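Local coordinates for protein ABC transporter permease (Klebsiella pneumoniae, PDB 5NUP) that probably removes mislocalised phospholipids from the outer leaflet of the bacterial outer membrane, as the outer-membrane lipoprotein of the Mla lipid-transport system, at residues Arg13-Leu17 / Arg199-Phe203; Glu64-Val68 / Glu114-Phe118; Val83-Arg87 / Gln109-Val113. All coordinates share one frame; numbering follows the deposited sequence.

Contact 1 (Arg13-Leu17 / Arg199-Phe203)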
ATOM      1  N   ARG F  13       8.553  51.934  54.346  1.00130.36           N
ATOM      2  CA  ARG F  13       7.763  50.919  53.653  1.00134.22           C
ATOM      3  C   ARG F  13       6.967  50.088  54.680  1.00144.74           C
ATOM      4  O   ARG F  13       7.245  48.898  54.885  1.00151.76           O
ATOM      5  CB  ARG F  13       8.674  50.023  52.784  1.00128.22           C
ATOM      6  CG  ARG F  13       7.972  48.831  52.112  1.00122.39           C
ATOM      7  CD  ARG F  13       8.867  48.076  51.145  1.00119.54           C
ATOM      8  NE  ARG F  13       8.599  48.377  49.735  1.00123.53           N
ATOM      9  CZ  ARG F  13       7.453  48.128  49.096  1.00123.00           C
ATOM     10  NH1 ARG F  13       6.435  47.561  49.730  1.00122.24           N
ATOM     11  NH2 ARG F  13       7.324  48.438  47.805  1.00120.11           N
ATOM     12  N   SER F  14       5.986  50.728  55.330  1.00146.63           N
ATOM     13  CA  SER F  14       5.151  50.043  56.313  1.00144.72           C
ATOM     14  C   SER F  14       6.013  49.292  57.321  1.00143.19           C
ATOM     15  O   SER F  14       6.599  49.884  58.234  1.00147.54           O
ATOM     16  CB  SER F  14       4.172  49.071  55.636  1.00145.83           C
ATOM     17  OG  SER F  14       3.708  49.558  54.387  1.00145.04           O
ATOM     18  N   ASP F  15       6.105  47.979  57.123  1.00129.23           N
ATOM     19  CA  ASP F  15       6.860  47.029  57.928  1.00117.35           C
ATOM     20  C   ASP F  15       6.497  47.204  59.396  1.00108.25           C
ATOM     21  O   ASP F  15       7.340  47.606  60.212  1.00102.07           O
ATOM     22  CB  ASP F  15       8.369  47.180  57.711  1.00108.79           C
ATOM     23  CG  ASP F  15       9.088  45.828  57.688  1.00103.71           C
ATOM     24  OD1 ASP F  15       8.497  44.827  58.154  1.00100.49           O
ATOM     25  OD2 ASP F  15      10.225  45.757  57.173  1.00100.81           O
ATOM     26  N   PRO F  16       5.254  46.880  59.770  1.00109.84           N
ATOM     27  CA  PRO F  16       4.909  46.874  61.197  1.00106.57           C
ATOM     28  C   PRO F  16       5.691  45.843  61.985  1.00101.75           C
ATOM     29  O   PRO F  16       5.934  46.048  63.179  1.00102.66           O
ATOM     30  CB  PRO F  16       3.410  46.531  61.194  1.00108.31           C
ATOM     31  CG  PRO F  16       2.933  46.797  59.796  1.00103.34           C
ATOM     32  CD  PRO F  16       4.108  46.497  58.925  1.00103.78           C
ATOM     33  N   LEU F  17       6.103  44.740  61.355  1.00 97.21           N
ATOM     34  CA  LEU F  17       6.849  43.697  62.044  1.00 96.93           C
ATOM     35  C   LEU F  17       8.335  43.706  61.701  1.00 91.80           C
ATOM     36  O   LEU F  17       9.009  42.684  61.859  1.00 89.05           O
ATOM     37  CB  LEU F  17       6.249  42.324  61.741  1.00 93.73           C
ATOM     38  CG  LEU F  17       4.771  42.029  61.964  1.00 91.46           C
ATOM     39  CD1 LEU F  17       4.030  41.814  60.643  1.00 86.75           C
ATOM     40  CD2 LEU F  17       4.731  40.769  62.876  1.00 87.91           C
ATOM     41  N   ARG F 199      14.711  42.270  51.381  1.00 97.96           N
ATOM     42  CA  ARG F 199      13.351  42.787  51.349  1.00 97.30           C
ATOM     43  C   ARG F 199      13.080  43.540  50.050  1.00102.01           C
ATOM     44  O   ARG F 199      12.015  43.375  49.449  1.00111.79           O
ATOM     45  CB  ARG F 199      13.080  43.695  52.566  1.00 92.16           C
ATOM     46  CG  ARG F 199      11.762  44.454  52.487  1.00 85.75           C
ATOM     47  CD  ARG F 199      11.549  45.534  53.538  1.00 87.58           C
ATOM     48  NE  ARG F 199      12.317  46.750  53.308  1.00 89.89           N
ATOM     49  CZ  ARG F 199      12.520  47.677  54.236  1.00 91.68           C
ATOM     50  NH1 ARG F 199      11.990  47.528  55.440  1.00 91.37           N
ATOM     51  NH2 ARG F 199      13.224  48.761  53.946  1.00 93.89           N
ATOM     52  N   GLU F 200      14.046  44.329  49.564  1.00100.81           N
ATOM     53  CA  GLU F 200      13.854  45.013  48.287  1.00 98.38           C
ATOM     54  C   GLU F 200      13.828  44.024  47.132  1.00101.59           C
ATOM     55  O   GLU F 200      12.919  44.062  46.298  1.00107.94           O
ATOM     56  CB  GLU F 200      14.938  46.062  48.068  1.00 97.13           C
ATOM     57  CG  GLU F 200      14.887  47.224  49.056  1.00100.38           C
ATOM     58  CD  GLU F 200      13.502  47.839  49.189  1.00 98.06           C
ATOM     59  OE1 GLU F 200      12.753  47.439  50.108  1.00 95.50           O
ATOM     60  OE2 GLU F 200      13.165  48.732  48.382  1.00 98.73           O
ATOM     61  N   ALA F 201      14.773  43.080  47.108  1.00 96.30           N
ATOM     62  CA  ALA F 201      14.773  42.084  46.044  1.00 90.19           C
ATOM     63  C   ALA F 201      13.432  41.370  45.978  1.00 94.33           C
ATOM     64  O   ALA F 201      12.942  41.059  44.884  1.00 97.64           O
ATOM     65  CB  ALA F 201      15.912  41.082  46.244  1.00 83.50           C
ATOM     66  N   TYR F 202      12.823  41.102  47.139  1.00 88.63           N
ATOM     67  CA  TYR F 202      11.486  40.515  47.157  1.00 85.70           C
ATOM     68  C   TYR F 202      10.497  41.397  46.408  1.00 92.35           C
ATOM     69  O   TYR F 202       9.885  40.969  45.417  1.00 91.41           O
ATOM     70  CB  TYR F 202      11.017  40.286  48.589  1.00 78.57           C
ATOM     71  CG  TYR F 202       9.619  39.726  48.660  1.00 77.42           C
ATOM     72  CD1 TYR F 202       8.524  40.568  48.755  1.00 78.52           C
ATOM     73  CD2 TYR F 202       9.391  38.359  48.628  1.00 75.41           C
ATOM     74  CE1 TYR F 202       7.241  40.062  48.813  1.00 77.70           C
ATOM     75  CE2 TYR F 202       8.106  37.840  48.694  1.00 74.55           C
ATOM     76  CZ  TYR F 202       7.038  38.696  48.781  1.00 75.73           C
ATOM     77  OH  TYR F 202       5.756  38.200  48.846  1.00 75.12           O
ATOM     78  N   PHE F 203      10.348  42.651  46.855  1.00 93.30           N
ATOM     79  CA  PHE F 203       9.337  43.545  46.294  1.00 98.25           C
ATOM     80  C   PHE F 203       9.677  43.996  44.874  1.00100.17           C
ATOM     81  O   PHE F 203       8.783  44.447  44.150  1.00 97.59           O
ATOM     82  CB  PHE F 203       9.126  44.764  47.202  1.00 99.42           C
ATOM     83  CG  PHE F 203       8.290  44.473  48.427  1.00 99.39           C
ATOM     84  CD1 PHE F 203       6.979  44.040  48.305  1.00 94.19           C
ATOM     85  CD2 PHE F 203       8.821  44.638  49.704  1.00100.82           C
ATOM     86  CE1 PHE F 203       6.218  43.758  49.426  1.00 93.33           C
ATOM     87  CE2 PHE F 203       8.062  44.366  50.832  1.00 98.63           C
ATOM     88  CZ  PHE F 203       6.756  43.929  50.692  1.00 96.92           C
TER
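A salt-bridge network of Asp-15, Arg-199 and Glu-200, joined by a cation-pi stack of Arg-13 on Phe-203, fastens the N-terminal loop of this MlaA-family lipoprotein to helix 194-209. The guanidinium of Arg-13 lies nearly flat on the Phe-203 ring, the two planes 14° apart, with CZ of Arg-13 4.0 Å from the ring centroid. NH1 of Arg-13 comes over the middle of the ring, while its CD packs against CD2 of Phe-203 at 3.7 Å. The arginine chain runs out extended from the backbone and then turns about its CG-CD bond (chi3 -103°), which lays the flat head down on the aromatic face. On the opposite face sits CD1 of Tyr-202, and Tyr-129 meets Phe-203 edge-to-face, so the ring is held among aromatic neighbours as well as under a charge.

Asp-15 meets the edge of the Arg-199 guanidinium. OD2 of Asp-15 takes the NH1 donor of Arg-199 at 3.0 Å on its anti lone pair, within the plane of the guanidinium, although the carboxylate itself is turned 59° from that plane. Tyr-195 OH, also on helix 194-209, bonds to the same oxygen. A second carboxylate serves Arg-199 from within the helix, where NE of Arg-199 makes a weak hydrogen bond of 3.3 Å, also a salt bridge, to OE1 of Glu-200. That acid may also temper the nearness of the two arginines, for OE1 of Glu-200 lies 4.3 Å from NE of Arg-13, beyond salt-bridge range.

Contact 2 (Glu64-Val68 / Glu114-Phe118)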
ATOM      1  N   GLU F  64       2.578  23.736  38.031  1.00 61.58           N
ATOM      2  CA  GLU F  64       2.054  25.081  38.178  1.00 61.32           C
ATOM      3  C   GLU F  64       1.524  25.697  36.891  1.00 67.08           C
ATOM      4  O   GLU F  64       0.904  26.763  36.961  1.00 66.13           O
ATOM      5  CB  GLU F  64       3.144  25.988  38.728  1.00 66.67           C
ATOM      6  CG  GLU F  64       3.530  25.616  40.121  1.00 71.84           C
ATOM      7  CD  GLU F  64       4.481  26.588  40.706  1.00 77.38           C
ATOM      8  OE1 GLU F  64       4.346  27.787  40.384  1.00 76.00           O
ATOM      9  OE2 GLU F  64       5.394  26.137  41.432  1.00 85.23           O
ATOM     10  N   GLU F  65       1.743  25.066  35.715  1.00 68.77           N
ATOM     11  CA  GLU F  65       1.347  25.718  34.463  1.00 68.19           C
ATOM     12  C   GLU F  65      -0.159  25.703  34.199  1.00 64.55           C
ATOM     13  O   GLU F  65      -0.656  26.648  33.577  1.00 62.32           O
ATOM     14  CB  GLU F  65       2.092  25.134  33.257  1.00 59.31           C
ATOM     15  CG  GLU F  65       3.586  25.085  33.438  1.00 58.74           C
ATOM     16  CD  GLU F  65       4.247  26.304  32.822  1.00 62.74           C
ATOM     17  OE1 GLU F  65       3.493  27.147  32.302  1.00 62.95           O
ATOM     18  OE2 GLU F  65       5.493  26.443  32.868  1.00 67.73           O
ATOM     19  N   PRO F  66      -0.930  24.709  34.664  1.00 62.25           N
ATOM     20  CA  PRO F  66      -2.395  24.877  34.626  1.00 62.98           C
ATOM     21  C   PRO F  66      -2.873  26.071  35.428  1.00 76.48           C
ATOM     22  O   PRO F  66      -3.826  26.761  35.023  1.00 83.51           O
ATOM     23  CB  PRO F  66      -2.925  23.571  35.224  1.00 60.78           C
ATOM     24  CG  PRO F  66      -1.852  22.579  34.993  1.00 71.36           C
ATOM     25  CD  PRO F  66      -0.541  23.310  34.925  1.00 68.23           C
ATOM     26  N   ALA F  67      -2.218  26.347  36.559  1.00 75.71           N
ATOM     27  CA  ALA F  67      -2.622  27.491  37.364  1.00 75.55           C
ATOM     28  C   ALA F  67      -2.203  28.806  36.715  1.00 70.34           C
ATOM     29  O   ALA F  67      -2.970  29.771  36.722  1.00 69.42           O
ATOM     30  CB  ALA F  67      -2.041  27.368  38.770  1.00 77.51           C
ATOM     31  N   VAL F  68      -1.009  28.853  36.120  1.00 71.22           N
ATOM     32  CA  VAL F  68      -0.574  30.058  35.417  1.00 66.16           C
ATOM     33  C   VAL F  68      -1.557  30.432  34.312  1.00 72.62           C
ATOM     34  O   VAL F  68      -1.772  31.618  34.036  1.00 74.63           O
ATOM     35  CB  VAL F  68       0.859  29.883  34.890  1.00 65.20           C
ATOM     36  CG1 VAL F  68       1.328  31.136  34.198  1.00 66.65           C
ATOM     37  CG2 VAL F  68       1.764  29.586  36.041  1.00 64.36           C
ATOM     38  N   GLU F 114       8.770  32.286  34.885  1.00 71.23           N
ATOM     39  CA  GLU F 114       8.381  32.060  36.287  1.00 79.81           C
ATOM     40  C   GLU F 114       6.890  32.342  36.469  1.00 73.39           C
ATOM     41  O   GLU F 114       6.348  33.260  35.833  1.00 75.14           O
ATOM     42  CB  GLU F 114       9.245  32.883  37.283  1.00 92.09           C
ATOM     43  CG  GLU F 114       8.851  32.602  38.772  1.00101.87           C
ATOM     44  CD  GLU F 114       9.988  32.610  39.811  1.00105.71           C
ATOM     45  OE1 GLU F 114      11.173  32.462  39.436  1.00105.61           O
ATOM     46  OE2 GLU F 114       9.689  32.647  41.030  1.00104.40           O
ATOM     47  N   PRO F 115       6.203  31.551  37.307  1.00 65.63           N
ATOM     48  CA  PRO F 115       4.737  31.575  37.293  1.00 68.69           C
ATOM     49  C   PRO F 115       4.138  32.917  37.668  1.00 71.08           C
ATOM     50  O   PRO F 115       4.701  33.673  38.464  1.00 76.62           O
ATOM     51  CB  PRO F 115       4.351  30.496  38.322  1.00 64.58           C
ATOM     52  CG  PRO F 115       5.586  30.053  38.948  1.00 63.84           C
ATOM     53  CD  PRO F 115       6.679  30.333  37.984  1.00 64.06           C
ATOM     54  N   HIS F 116       2.990  33.202  37.044  1.00 73.91           N
ATOM     55  CA  HIS F 116       2.076  34.278  37.422  1.00 71.08           C
ATOM     56  C   HIS F 116       0.842  33.578  37.981  1.00 72.86           C
ATOM     57  O   HIS F 116       0.102  32.936  37.232  1.00 79.25           O
ATOM     58  CB  HIS F 116       1.698  35.161  36.231  1.00 71.83           C
ATOM     59  CG  HIS F 116       2.776  36.099  35.795  1.00 72.90           C
ATOM     60  ND1 HIS F 116       4.082  35.698  35.617  1.00 77.49           N
ATOM     61  CD2 HIS F 116       2.743  37.415  35.484  1.00 75.03           C
ATOM     62  CE1 HIS F 116       4.809  36.727  35.219  1.00 77.22           C
ATOM     63  NE2 HIS F 116       4.019  37.780  35.127  1.00 75.33           N
ATOM     64  N   ARG F 117       0.627  33.679  39.288  1.00 71.85           N
ATOM     65  CA  ARG F 117      -0.500  32.994  39.916  1.00 73.38           C
ATOM     66  C   ARG F 117      -1.420  33.959  40.645  1.00 78.81           C
ATOM     67  O   ARG F 117      -1.460  35.151  40.316  1.00 81.22           O
ATOM     68  CB  ARG F 117       0.018  31.901  40.850  1.00 68.04           C
ATOM     69  CG  ARG F 117       0.850  30.922  40.072  1.00 66.39           C
ATOM     70  CD  ARG F 117       1.332  29.736  40.866  1.00 67.35           C
ATOM     71  NE  ARG F 117       0.461  29.331  41.958  1.00 70.92           N
ATOM     72  CZ  ARG F 117       0.860  28.504  42.923  1.00 66.81           C
ATOM     73  NH1 ARG F 117       0.053  28.187  43.919  1.00 70.46           N
ATOM     74  NH2 ARG F 117       2.085  28.008  42.902  1.00 62.96           N
ATOM     75  N   PHE F 118      -2.204  33.451  41.599  1.00 73.22           N
ATOM     76  CA  PHE F 118      -3.331  34.241  42.062  1.00 73.77           C
ATOM     77  C   PHE F 118      -2.867  35.459  42.846  1.00 75.78           C
ATOM     78  O   PHE F 118      -3.554  36.487  42.846  1.00 80.45           O
ATOM     79  CB  PHE F 118      -4.292  33.407  42.906  1.00 73.12           C
ATOM     80  CG  PHE F 118      -5.634  34.061  43.077  1.00 88.76           C
ATOM     81  CD1 PHE F 118      -6.245  34.093  44.327  1.00 94.63           C
ATOM     82  CD2 PHE F 118      -6.278  34.664  41.992  1.00 82.26           C
ATOM     83  CE1 PHE F 118      -7.480  34.726  44.494  1.00102.06           C
ATOM     84  CE2 PHE F 118      -7.501  35.278  42.144  1.00 86.67           C
ATOM     85  CZ  PHE F 118      -8.112  35.306  43.388  1.00 93.24           C
TER
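The guanidinium of Arg-117 meets Glu-64 at its edge, where NH2 of Arg-117 makes a weak, salt-bridging hydrogen bond of 3.4 Å to OE1 of Glu-64. The carboxylate is turned steeply to it, the planes 71° apart. The other flat group, the His-116 ring, has Glu-114 O at its edge and in its plane, held by a weak bond from ND1. Tyr-72 meets this ring with the planes at about 25°, and NE2 of His-116 bonds to Gly-212 O.

Both charged groups are shared. OE2 of Glu-64 pairs with Lys-169, while NE and NH1 of Arg-117 go to Asp-152 and to Asp-149 O, an arrangement that would fix the rotation of the guanidinium. Beside the ion pair, Val-68 packs on Pro-115. With CG1 of Val-68 anti to the backbone N (chi1 -178°), its CG2 branch falls on CB of Pro-115 at 3.6 Å. The CG1 branch meets His-116 O at 3.7 Å, and CA of Val-68 makes a C-H...O contact of 3.5 Å to the same oxygen.

In the fold, the N-terminal part of helix 65-74, together with Glu-64, is thus docked on the loop leading into helix 118-124, whose N-cap is Arg-117. Helix 78-93 flanks the pair, its His-84 packing on Val-68, and Lys-169 of helix 163-180 joins at Glu-64.

Contact 3 (Val83-Arg87 / Gln109-Val113)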
ATOM      1  N   VAL F  83      -0.404  30.007  26.022  1.00 69.94           N
ATOM      2  CA  VAL F  83       1.028  29.715  26.020  1.00 66.67           C
ATOM      3  C   VAL F  83       1.346  28.761  27.154  1.00 64.88           C
ATOM      4  O   VAL F  83       2.088  27.791  26.989  1.00 63.33           O
ATOM      5  CB  VAL F  83       1.847  31.011  26.135  1.00 68.13           C
ATOM      6  CG1 VAL F  83       3.269  30.694  26.535  1.00 67.03           C
ATOM      7  CG2 VAL F  83       1.819  31.808  24.868  1.00 69.80           C
ATOM      8  N   HIS F  84       0.746  28.986  28.312  1.00 65.17           N
ATOM      9  CA  HIS F  84       1.018  28.069  29.399  1.00 69.94           C
ATOM     10  C   HIS F  84       0.129  26.833  29.335  1.00 64.88           C
ATOM     11  O   HIS F  84       0.533  25.768  29.817  1.00 61.02           O
ATOM     12  CB  HIS F  84       0.914  28.813  30.740  1.00 64.35           C
ATOM     13  CG  HIS F  84       1.974  29.860  30.912  1.00 65.21           C
ATOM     14  ND1 HIS F  84       3.247  29.561  31.340  1.00 64.28           N
ATOM     15  CD2 HIS F  84       1.959  31.199  30.693  1.00 70.37           C
ATOM     16  CE1 HIS F  84       3.969  30.666  31.382  1.00 65.54           C
ATOM     17  NE2 HIS F  84       3.211  31.675  30.998  1.00 68.44           N
ATOM     18  N   PHE F  85      -1.006  26.904  28.645  1.00 63.45           N
ATOM     19  CA  PHE F  85      -1.703  25.669  28.304  1.00 66.44           C
ATOM     20  C   PHE F  85      -0.838  24.796  27.396  1.00 71.76           C
ATOM     21  O   PHE F  85      -0.728  23.578  27.604  1.00 59.65           O
ATOM     22  CB  PHE F  85      -3.051  25.947  27.640  1.00 69.62           C
ATOM     23  CG  PHE F  85      -3.698  24.703  27.082  1.00 66.76           C
ATOM     24  CD1 PHE F  85      -3.435  24.290  25.779  1.00 65.23           C
ATOM     25  CD2 PHE F  85      -4.531  23.923  27.873  1.00 66.54           C
ATOM     26  CE1 PHE F  85      -3.989  23.143  25.290  1.00 62.03           C
ATOM     27  CE2 PHE F  85      -5.103  22.762  27.367  1.00 62.26           C
ATOM     28  CZ  PHE F  85      -4.828  22.377  26.088  1.00 61.81           C
ATOM     29  N   THR F  86      -0.253  25.399  26.352  1.00 68.35           N
ATOM     30  CA  THR F  86       0.559  24.624  25.421  1.00 62.12           C
ATOM     31  C   THR F  86       1.735  24.008  26.151  1.00 62.79           C
ATOM     32  O   THR F  86       2.100  22.852  25.906  1.00 57.72           O
ATOM     33  CB  THR F  86       1.063  25.506  24.272  1.00 61.64           C
ATOM     34  OG1 THR F  86      -0.044  26.181  23.645  1.00 67.63           O
ATOM     35  CG2 THR F  86       1.800  24.668  23.234  1.00 60.58           C
ATOM     36  N   ARG F  87       2.315  24.757  27.087  1.00 72.58           N
ATOM     37  CA  ARG F  87       3.405  24.215  27.884  1.00 67.25           C
ATOM     38  C   ARG F  87       2.934  23.007  28.680  1.00 57.14           C
ATOM     39  O   ARG F  87       3.545  21.941  28.622  1.00 55.88           O
ATOM     40  CB  ARG F  87       3.973  25.300  28.810  1.00 59.91           C
ATOM     41  CG  ARG F  87       5.031  26.170  28.160  1.00 60.20           C
ATOM     42  CD  ARG F  87       5.875  26.857  29.193  1.00 65.70           C
ATOM     43  NE  ARG F  87       6.401  25.854  30.108  1.00 75.87           N
ATOM     44  CZ  ARG F  87       7.559  25.229  29.961  1.00 73.11           C
ATOM     45  NH1 ARG F  87       8.342  25.480  28.920  1.00 74.97           N
ATOM     46  NH2 ARG F  87       7.909  24.326  30.852  1.00 68.32           N
ATOM     47  N   GLN F 109       8.583  30.790  21.701  1.00 96.46           N
ATOM     48  CA  GLN F 109       7.556  31.437  22.523  1.00 96.60           C
ATOM     49  C   GLN F 109       6.955  30.530  23.597  1.00 82.75           C
ATOM     50  O   GLN F 109       6.043  30.976  24.299  1.00 80.05           O
ATOM     51  CB  GLN F 109       6.414  32.015  21.680  1.00110.50           C
ATOM     52  CG  GLN F 109       6.797  33.091  20.678  1.00118.51           C
ATOM     53  CD  GLN F 109       6.676  32.597  19.244  1.00122.73           C
ATOM     54  OE1 GLN F 109       6.148  31.515  18.986  1.00120.29           O
ATOM     55  NE2 GLN F 109       7.145  33.404  18.300  1.00127.68           N
ATOM     56  N   LEU F 110       7.443  29.309  23.790  1.00 76.65           N
ATOM     57  CA  LEU F 110       6.892  28.453  24.834  1.00 79.10           C
ATOM     58  C   LEU F 110       7.925  28.118  25.908  1.00 79.95           C
ATOM     59  O   LEU F 110       7.708  27.191  26.704  1.00 71.18           O
ATOM     60  CB  LEU F 110       6.332  27.157  24.232  1.00 73.14           C
ATOM     61  CG  LEU F 110       5.339  27.384  23.089  1.00 70.71           C
ATOM     62  CD1 LEU F 110       5.203  26.145  22.204  1.00 61.79           C
ATOM     63  CD2 LEU F 110       3.985  27.909  23.575  1.00 73.84           C
ATOM     64  N   GLN F 111       9.036  28.851  25.951  1.00 90.61           N
ATOM     65  CA  GLN F 111      10.052  28.646  26.974  1.00 98.69           C
ATOM     66  C   GLN F 111       9.446  28.768  28.354  1.00 94.95           C
ATOM     67  O   GLN F 111       8.497  29.519  28.566  1.00 95.55           O
ATOM     68  CB  GLN F 111      11.152  29.687  26.829  1.00107.07           C
ATOM     69  CG  GLN F 111      11.510  29.853  25.400  1.00115.31           C
ATOM     70  CD  GLN F 111      12.907  29.468  25.064  1.00119.45           C
ATOM     71  OE1 GLN F 111      13.838  29.679  25.843  1.00125.70           O
ATOM     72  NE2 GLN F 111      13.075  28.901  23.880  1.00117.19           N
ATOM     73  N   ARG F 112      10.031  28.050  29.305  1.00 86.65           N
ATOM     74  CA  ARG F 112       9.550  28.163  30.666  1.00 79.63           C
ATOM     75  C   ARG F 112       9.813  29.578  31.148  1.00 74.32           C
ATOM     76  O   ARG F 112      10.795  30.208  30.751  1.00 75.36           O
ATOM     77  CB  ARG F 112      10.265  27.190  31.599  1.00 76.01           C
ATOM     78  CG  ARG F 112       9.887  27.445  33.037  1.00 74.44           C
ATOM     79  CD  ARG F 112      10.951  27.125  34.017  1.00 78.29           C
ATOM     80  NE  ARG F 112      10.732  25.819  34.598  1.00 80.44           N
ATOM     81  CZ  ARG F 112      11.709  25.079  35.089  1.00 79.91           C
ATOM     82  NH1 ARG F 112      12.955  25.534  35.067  1.00 76.49           N
ATOM     83  NH2 ARG F 112      11.443  23.892  35.590  1.00 79.71           N
ATOM     84  N   VAL F 113       8.890  30.098  31.952  1.00 79.85           N
ATOM     85  CA  VAL F 113       9.015  31.414  32.565  1.00 76.55           C
ATOM     86  C   VAL F 113       8.454  31.286  33.984  1.00 75.19           C
ATOM     87  O   VAL F 113       7.803  30.292  34.310  1.00 80.31           O
ATOM     88  CB  VAL F 113       8.310  32.460  31.660  1.00 71.50           C
ATOM     89  CG1 VAL F 113       6.813  32.496  31.900  1.00 67.57           C
ATOM     90  CG2 VAL F 113       8.977  33.814  31.764  1.00 86.33           C
TER
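Arg-87 reaches from helix 78-93 to the backbone of Leu-110 and Arg-112. Beyond CB, CG and CD run close past Leu-110 O, and a bend at CD (chi3 53°) brings the guanidinium around to that same carbonyl. NE looks to Glu-65, its salt-bridge partner. CZ is 3.6 Å from CA of Arg-112, which lies over one face of the guanidinium, toward its rim, and NH2 stays 3.8 Å from CB of Arg-112. NH1 gives Leu-110 O a nearly straight bond of 2.9 Å (169° at the hydrogen), in both the guanidinium and the carbonyl plane, and also pairs with Asp-101.

Beside the arginine, the Leu-110 side chain packs on the helix: its CD2 rests 3.8 Å from CB of Thr-86 and meets CG1 of Val-83. CG1 of Val-113 meets CE1 at the edge of the His-84 ring, whose ND1 is hydrogen-bonded to Glu-65.

Val-83, Thr-86, Gln-109 and Leu-110 also pack on aromatic side chains of another protein's chain. A buried arginine paired with two acids thus pins a loop carbonyl at the helix-loop corner of the MlaA fold that faces this partner, consistent with the porin-bound state known for MlaA.

From the N terminus, the chain sets off in the loop 13-17, which is met again at 199-203, so contact 1 closes a loop around nearly the whole largely helical fold. Contact 2 is nested inside it, joining the start of helix 65-74 to the segment before helix 118-124. Contact 3 nests in turn inside contact 2, tying helix 78-93 to the earlier part of the same loop. Contacts 2 and 3 touch: Glu-65 forms a salt bridge to Arg-87 and a probable hydrogen bond to His-84, binding the two successive helices at the seam. Contact 1 remains apart, its centre about 31 Å from that of contact 3, across the chain's centre.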